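Local coordinates for uncharacterized protein (Desulfovibrio piger ATCC 29098, PDB 4Z48) that is of unknown function but has a LolA-like fold, so it may bind a lipid or lipoprotein in the manner of lipoprotein-sorting proteins, at residues D23-M34 with I223-L234. Residues are numbered along the deposited sequence; the frame is centred on the assembly and turned at random.
Sequences DTSQDSYSEAVM and IDWSNLRYDVGL
Ala32 CB sits over one face of the Trp225 indole, 3.9 Å from the centroid of the five-membered ring, a CH-pi contact; Ile223 CG2 packs against the same face, nearer the rim. At the edge of the indole, near its plane, Ser30 OG lies 3.3 Å from Trp225 CD1. The Tyr230 ring carries Leu228 CD2 on one face and meets Asp27 O at its edge, while Ser25 CB approaches obliquely to 3.4 Å from Tyr230 CD1; Tyr230 OH is hydrogen-bonded to Thr206 OG1 on the neighbouring strand 204-214. On the face of the sheet that bears Tyr29 and Arg229, Asn227 ND2 donates to Glu31 OE1 (3.0 Å) from above the carboxylate plane, amide and carboxylate turned 58° apart. Tyr29 OH gives its proton to the anti lone pair of Glu31 OE2, so both carboxylate oxygens are held, and a water joins Glu31 OE1 to Ser226 OG.

Where the strands end, two aspartates exchange bonds with backbone. A chi1 of 76° swings the Asp27 carboxylate into the 231-234 turn: OD1 accepts from Val232 N at 2.8 Å, and OD2 from both Gly233 N and Leu234 N. In return Asp231 OD1 takes Gln26 N on its syn lone pair (2.7 Å) and Asp27 N nearly end-on.

Paired backbone bonds run from Val33-Asp224 to Tyr29-Arg229, with a one-residue register shift after Glu31-Ser226. This is an antiparallel strand pair broken by a beta bulge at the corner at Asn227, joining the first strand, 27-38, to the last, 219-230, at the middle of the antiparallel strand order, consistent with a LolA-like fold.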
ATOM      1  N   ASP A  23      -0.310  -6.794  11.736  1.00 26.89           N
ATOM      2  CA  ASP A  23       1.091  -6.368  11.738  1.00 26.98           C
ATOM      3  C   ASP A  23       1.544  -5.946  13.155  1.00 29.10           C
ATOM      4  O   ASP A  23       1.361  -4.795  13.552  1.00 27.02           O
ATOM      5  CB  ASP A  23       1.333  -5.243  10.710  1.00 28.30           C
ATOM      6  CG  ASP A  23       2.799  -4.824  10.599  1.00 35.90           C
ATOM      7  OD1 ASP A  23       3.668  -5.565  11.108  1.00 33.15           O
ATOM      8  OD2 ASP A  23       3.073  -3.728  10.017  1.00 41.43           O
ATOM      9  N   THR A  24       2.187  -6.884  13.887  1.00 25.70           N
ATOM     10  CA  THR A  24       2.635  -6.678  15.272  1.00 25.36           C
ATOM     11  C   THR A  24       4.113  -6.201  15.315  1.00 29.55           C
ATOM     12  O   THR A  24       4.688  -6.023  16.391  1.00 30.52           O
ATOM     13  CB  THR A  24       2.427  -7.984  16.050  1.00 33.11           C
ATOM     14  OG1 THR A  24       3.112  -9.047  15.375  1.00 32.34           O
ATOM     15  CG2 THR A  24       0.942  -8.348  16.210  1.00 32.35           C
ATOM     16  N   SER A  25       4.714  -6.014  14.148  1.00 25.00           N
ATOM     17  CA  SER A  25       6.123  -5.625  14.005  1.00 23.91           C
ATOM     18  C   SER A  25       6.404  -4.176  14.353  1.00 28.04           C
ATOM     19  O   SER A  25       5.502  -3.350  14.268  1.00 27.01           O
ATOM     20  CB  SER A  25       6.608  -5.880  12.583  1.00 24.10           C
ATOM     21  OG  SER A  25       6.199  -4.882  11.667  1.00 26.70           O
ATOM     22  N   GLN A  26       7.687  -3.860  14.651  1.00 25.68           N
ATOM     23  CA  GLN A  26       8.166  -2.496  14.898  1.00 24.79           C
ATOM     24  C   GLN A  26       8.921  -1.985  13.676  1.00 26.01           C
ATOM     25  O   GLN A  26       8.963  -0.781  13.449  1.00 25.09           O
ATOM     26  CB  GLN A  26       9.039  -2.413  16.162  1.00 27.31           C
ATOM     27  CG  GLN A  26       8.209  -2.238  17.461  1.00 46.11           C
ATOM     28  CD  GLN A  26       7.291  -1.020  17.452  1.00 69.14           C
ATOM     29  OE1 GLN A  26       6.057  -1.129  17.371  1.00 66.28           O
ATOM     30  NE2 GLN A  26       7.871   0.172  17.513  1.00 59.29           N
ATOM     31  N   ASP A  27       9.521  -2.893  12.891  1.00 21.23           N
ATOM     32  CA  ASP A  27      10.205  -2.510  11.657  1.00 21.27           C
ATOM     33  C   ASP A  27      10.229  -3.701  10.700  1.00 24.36           C
ATOM     34  O   ASP A  27       9.907  -4.823  11.099  1.00 25.27           O
ATOM     35  CB  ASP A  27      11.622  -1.967  11.948  1.00 23.07           C
ATOM     36  CG  ASP A  27      12.692  -2.980  12.289  1.00 33.76           C
ATOM     37  OD1 ASP A  27      12.782  -4.008  11.591  1.00 36.47           O
ATOM     38  OD2 ASP A  27      13.521  -2.682  13.162  1.00 42.54           O
ATOM     39  N   SER A  28      10.536  -3.445   9.444  1.00 21.79           N
ATOM     40  CA  SER A  28      10.645  -4.485   8.428  1.00 21.92           C
ATOM     41  C   SER A  28      11.551  -4.080   7.270  1.00 24.17           C
ATOM     42  O   SER A  28      11.743  -2.900   6.966  1.00 20.75           O
ATOM     43  CB  SER A  28       9.270  -4.853   7.869  1.00 25.35           C
ATOM     44  OG  SER A  28       8.644  -3.740   7.264  1.00 32.68           O
ATOM     45  N   TYR A  29      12.054  -5.099   6.592  1.00 20.83           N
ATOM     46  CA  TYR A  29      12.885  -4.977   5.418  1.00 20.96           C
ATOM     47  C   TYR A  29      12.366  -5.925   4.384  1.00 24.59           C
ATOM     48  O   TYR A  29      11.986  -7.039   4.750  1.00 25.82           O
ATOM     49  CB  TYR A  29      14.335  -5.308   5.778  1.00 22.97           C
ATOM     50  CG  TYR A  29      15.230  -5.495   4.580  1.00 24.44           C
ATOM     51  CD1 TYR A  29      15.786  -4.397   3.923  1.00 25.00           C
ATOM     52  CD2 TYR A  29      15.468  -6.764   4.051  1.00 25.42           C
ATOM     53  CE1 TYR A  29      16.620  -4.562   2.817  1.00 23.24           C
ATOM     54  CE2 TYR A  29      16.290  -6.938   2.931  1.00 26.46           C
ATOM     55  CZ  TYR A  29      16.856  -5.830   2.318  1.00 31.86           C
ATOM     56  OH  TYR A  29      17.657  -5.963   1.217  1.00 31.29           O
ATOM     57  N   SER A  30      12.325  -5.508   3.106  1.00 20.15           N
ATOM     58  CA  SER A  30      12.008  -6.431   2.019  1.00 19.19           C
ATOM     59  C   SER A  30      12.653  -5.995   0.707  1.00 22.50           C
ATOM     60  O   SER A  30      13.130  -4.877   0.566  1.00 23.84           O
ATOM     61  CB  SER A  30      10.511  -6.631   1.831  1.00 23.08           C
ATOM     62  OG  SER A  30       9.879  -5.556   1.166  1.00 26.73           O
ATOM     63  N   GLU A  31      12.704  -6.936  -0.220  1.00 19.25           N
ATOM     64  CA  GLU A  31      13.175  -6.756  -1.582  1.00 19.06           C
ATOM     65  C   GLU A  31      12.009  -7.068  -2.529  1.00 22.57           C
ATOM     66  O   GLU A  31      11.181  -7.950  -2.256  1.00 21.41           O
ATOM     67  CB  GLU A  31      14.378  -7.667  -1.848  1.00 20.56           C
ATOM     68  CG  GLU A  31      15.602  -7.266  -1.051  1.00 31.09           C
ATOM     69  CD  GLU A  31      16.706  -8.300  -1.057  1.00 46.34           C
ATOM     70  OE1 GLU A  31      16.663  -9.206  -1.915  1.00 30.29           O
ATOM     71  OE2 GLU A  31      17.595  -8.226  -0.181  1.00 37.62           O
ATOM     72  N   ALA A  32      11.896  -6.315  -3.597  1.00 18.94           N
ATOM     73  CA  ALA A  32      10.802  -6.551  -4.545  1.00 18.80           C
ATOM     74  C   ALA A  32      11.244  -6.342  -5.973  1.00 21.64           C
ATOM     75  O   ALA A  32      12.196  -5.594  -6.226  1.00 19.80           O
ATOM     76  CB  ALA A  32       9.620  -5.615  -4.255  1.00 19.46           C
ATOM     77  N   VAL A  33      10.553  -7.026  -6.895  1.00 17.39           N
ATOM     78  CA  VAL A  33      10.670  -6.839  -8.345  1.00 18.78           C
ATOM     79  C   VAL A  33       9.249  -6.529  -8.831  1.00 23.25           C
ATOM     80  O   VAL A  33       8.309  -7.250  -8.479  1.00 23.27           O
ATOM     81  CB  VAL A  33      11.318  -8.034  -9.098  1.00 23.04           C
ATOM     82  CG1 VAL A  33      11.172  -7.853 -10.614  1.00 23.29           C
ATOM     83  CG2 VAL A  33      12.798  -8.153  -8.750  1.00 23.77           C
HETATM   84  N   MSE A  34       9.109  -5.472  -9.622  1.00 20.49           N
HETATM   85  CA  MSE A  34       7.851  -5.023 -10.200  1.00 19.34           C
HETATM   86  C   MSE A  34       7.957  -5.106 -11.713  1.00 21.47           C
HETATM   87  O   MSE A  34       8.966  -4.704 -12.288  1.00 17.53           O
HETATM   88  CB  MSE A  34       7.566  -3.593  -9.695  1.00 21.68           C
HETATM   89  CG  MSE A  34       6.651  -2.762 -10.540  1.00 28.13           C
HETATM   90 SE   MSE A  34       6.764  -0.907  -9.832  0.75 33.46          SE
HETATM   91  CE  MSE A  34       5.732  -1.081  -8.379  1.00 27.25           C
ATOM     92  N   ILE A 223       3.873  -7.431  -8.709  1.00 19.98           N
ATOM     93  CA  ILE A 223       4.983  -7.195  -7.783  1.00 16.62           C
ATOM     94  C   ILE A 223       5.245  -8.459  -6.969  1.00 19.80           C
ATOM     95  O   ILE A 223       4.322  -8.986  -6.326  1.00 19.00           O
ATOM     96  CB  ILE A 223       4.722  -5.985  -6.821  1.00 17.85           C
ATOM     97  CG1 ILE A 223       4.195  -4.728  -7.569  1.00 19.97           C
ATOM     98  CG2 ILE A 223       6.022  -5.665  -6.041  1.00 16.97           C
ATOM     99  CD1 ILE A 223       3.561  -3.723  -6.607  1.00 21.86           C
ATOM    100  N   ASP A 224       6.525  -8.865  -6.930  1.00 17.08           N
ATOM    101  CA  ASP A 224       6.996 -10.021  -6.188  1.00 19.30           C
ATOM    102  C   ASP A 224       7.919  -9.584  -5.109  1.00 22.03           C
ATOM    103  O   ASP A 224       8.979  -9.026  -5.408  1.00 23.13           O
ATOM    104  CB  ASP A 224       7.710 -11.019  -7.096  1.00 22.49           C
ATOM    105  CG  ASP A 224       6.834 -11.828  -8.006  1.00 27.36           C
ATOM    106  OD1 ASP A 224       6.220 -12.785  -7.517  1.00 27.71           O
ATOM    107  OD2 ASP A 224       6.945 -11.646  -9.254  1.00 32.68           O
ATOM    108  N   TRP A 225       7.543  -9.853  -3.848  1.00 17.60           N
ATOM    109  CA  TRP A 225       8.393  -9.554  -2.710  1.00 17.55           C
ATOM    110  C   TRP A 225       9.127 -10.806  -2.259  1.00 22.39           C
ATOM    111  O   TRP A 225       8.555 -11.924  -2.216  1.00 19.57           O
ATOM    112  CB  TRP A 225       7.626  -8.980  -1.518  1.00 16.48           C
ATOM    113  CG  TRP A 225       7.162  -7.560  -1.664  1.00 17.90           C
ATOM    114  CD1 TRP A 225       7.831  -6.427  -1.297  1.00 19.98           C
ATOM    115  CD2 TRP A 225       5.935  -7.131  -2.254  1.00 18.16           C
ATOM    116  NE1 TRP A 225       7.064  -5.316  -1.562  1.00 19.00           N
ATOM    117  CE2 TRP A 225       5.907  -5.715  -2.184  1.00 21.53           C
ATOM    118  CE3 TRP A 225       4.846  -7.802  -2.836  1.00 20.41           C
ATOM    119  CZ2 TRP A 225       4.829  -4.961  -2.670  1.00 22.07           C
ATOM    120  CZ3 TRP A 225       3.756  -7.049  -3.287  1.00 22.64           C
ATOM    121  CH2 TRP A 225       3.750  -5.653  -3.191  1.00 23.55           C
ATOM    122  N   SER A 226      10.371 -10.608  -1.826  1.00 19.04           N
ATOM    123  CA  SER A 226      11.173 -11.694  -1.285  1.00 20.17           C
ATOM    124  C   SER A 226      12.183 -11.144  -0.288  1.00 23.35           C
ATOM    125  O   SER A 226      12.294  -9.927  -0.132  1.00 21.29           O
ATOM    126  CB  SER A 226      11.820 -12.527  -2.390  1.00 25.77           C
ATOM    127  OG  SER A 226      12.675 -11.799  -3.246  1.00 27.21           O
ATOM    128  N   ASN A 227      12.799 -12.061   0.500  1.00 22.03           N
ATOM    129  CA  ASN A 227      13.763 -11.776   1.567  1.00 22.18           C
ATOM    130  C   ASN A 227      13.157 -10.802   2.605  1.00 25.56           C
ATOM    131  O   ASN A 227      13.867  -9.942   3.158  1.00 25.43           O
ATOM    132  CB  ASN A 227      15.078 -11.269   1.001  1.00 23.69           C
ATOM    133  CG  ASN A 227      15.731 -12.311   0.116  1.00 36.53           C
ATOM    134  OD1 ASN A 227      15.986 -13.430   0.532  1.00 37.54           O
ATOM    135  ND2 ASN A 227      15.926 -11.996  -1.136  1.00 29.53           N
ATOM    136  N   LEU A 228      11.833 -10.963   2.874  1.00 23.80           N
ATOM    137  CA  LEU A 228      11.172 -10.085   3.838  0.60 24.58           C
ATOM    138  C   LEU A 228      11.490 -10.545   5.257  1.00 28.69           C
ATOM    139  O   LEU A 228      11.503 -11.741   5.572  1.00 31.29           O
ATOM    140  CB  LEU A 228       9.645  -9.963   3.620  0.60 25.02           C
ATOM    141  CG  LEU A 228       8.932  -8.771   4.327  0.60 29.50           C
ATOM    142  CD1 LEU A 228       7.701  -8.360   3.581  0.60 29.56           C
ATOM    143  CD2 LEU A 228       8.535  -9.100   5.757  0.60 33.40           C
ATOM    144  N   ARG A 229      11.810  -9.575   6.105  1.00 25.64           N
ATOM    145  CA  ARG A 229      12.156  -9.810   7.515  1.00 26.00           C
ATOM    146  C   ARG A 229      11.497  -8.766   8.408  1.00 29.55           C
ATOM    147  O   ARG A 229      11.333  -7.629   7.984  1.00 31.52           O
ATOM    148  CB  ARG A 229      13.676  -9.748   7.704  1.00 27.81           C
ATOM    149  CG  ARG A 229      14.442 -10.946   7.161  1.00 45.84           C
ATOM    150  CD  ARG A 229      15.596 -11.316   8.077  1.00 65.54           C
ATOM    151  NE  ARG A 229      16.633 -10.281   8.124  1.00 77.63           N
ATOM    152  CZ  ARG A 229      17.487 -10.124   9.132  1.00 94.99           C
ATOM    153  NH1 ARG A 229      17.421 -10.915  10.195  1.00 87.32           N
ATOM    154  NH2 ARG A 229      18.396  -9.160   9.094  1.00 78.96           N
ATOM    155  N   TYR A 230      11.116  -9.140   9.637  1.00 23.64           N
ATOM    156  CA  TYR A 230      10.560  -8.182  10.606  1.00 23.01           C
ATOM    157  C   TYR A 230      11.508  -7.962  11.780  1.00 27.35           C
ATOM    158  O   TYR A 230      12.285  -8.859  12.108  1.00 27.52           O
ATOM    159  CB  TYR A 230       9.221  -8.652  11.151  1.00 22.77           C
ATOM    160  CG  TYR A 230       8.105  -8.593  10.140  1.00 22.72           C
ATOM    161  CD1 TYR A 230       7.584  -7.376   9.726  1.00 22.78           C
ATOM    162  CD2 TYR A 230       7.534  -9.760   9.628  1.00 23.38           C
ATOM    163  CE1 TYR A 230       6.534  -7.312   8.817  1.00 23.01           C
ATOM    164  CE2 TYR A 230       6.493  -9.706   8.701  1.00 23.35           C
ATOM    165  CZ  TYR A 230       6.011  -8.474   8.287  1.00 23.78           C
ATOM    166  OH  TYR A 230       5.003  -8.361   7.373  1.00 22.60           O
ATOM    167  N   ASP A 231      11.397  -6.796  12.450  1.00 24.74           N
ATOM    168  CA  ASP A 231      12.158  -6.442  13.657  1.00 26.59           C
ATOM    169  C   ASP A 231      13.662  -6.763  13.530  1.00 32.73           C
ATOM    170  O   ASP A 231      14.234  -7.474  14.362  1.00 32.87           O
ATOM    171  CB  ASP A 231      11.541  -7.120  14.884  1.00 28.82           C
ATOM    172  CG  ASP A 231      10.118  -6.652  15.141  1.00 31.01           C
ATOM    173  OD1 ASP A 231       9.708  -5.683  14.523  1.00 26.97           O
ATOM    174  OD2 ASP A 231       9.430  -7.263  15.980  1.00 35.12           O
ATOM    175  N   VAL A 232      14.286  -6.179  12.499  1.00 29.54           N
ATOM    176  CA  VAL A 232      15.710  -6.346  12.178  1.00 31.00           C
ATOM    177  C   VAL A 232      16.584  -5.327  12.935  1.00 36.44           C
ATOM    178  O   VAL A 232      17.812  -5.446  12.917  1.00 36.03           O
ATOM    179  CB  VAL A 232      15.969  -6.299  10.643  1.00 35.30           C
ATOM    180  CG1 VAL A 232      15.286  -7.464   9.952  1.00 36.30           C
ATOM    181  CG2 VAL A 232      15.505  -4.989  10.025  1.00 34.32           C
ATOM    182  N   GLY A 233      15.945  -4.351  13.580  1.00 33.64           N
ATOM    183  CA  GLY A 233      16.626  -3.303  14.331  1.00 34.69           C
ATOM    184  C   GLY A 233      17.134  -2.170  13.459  1.00 39.23           C
ATOM    185  O   GLY A 233      18.297  -1.772  13.576  1.00 40.02           O
ATOM    186  N   LEU A 234      16.260  -1.630  12.588  1.00 35.92           N
ATOM    187  CA  LEU A 234      16.586  -0.522  11.685  1.00 35.51           C
ATOM    188  C   LEU A 234      16.820   0.771  12.451  1.00 43.19           C
ATOM    189  O   LEU A 234      16.032   1.115  13.336  1.00 41.37           O
ATOM    190  CB  LEU A 234      15.467  -0.298  10.652  1.00 33.83           C
ATOM    191  CG  LEU A 234      15.266  -1.349   9.557  1.00 38.90           C
ATOM    192  CD1 LEU A 234      14.121  -0.947   8.620  1.00 38.64           C
ATOM    193  CD2 LEU A 234      16.537  -1.604   8.756  1.00 39.56           C
TER
HETATM  194  O   HOH W   1       7.412  -6.335  17.535  1.00 41.70           O
HETATM  195  O   HOH W   2      15.118 -10.662  -3.388  1.00 39.16           O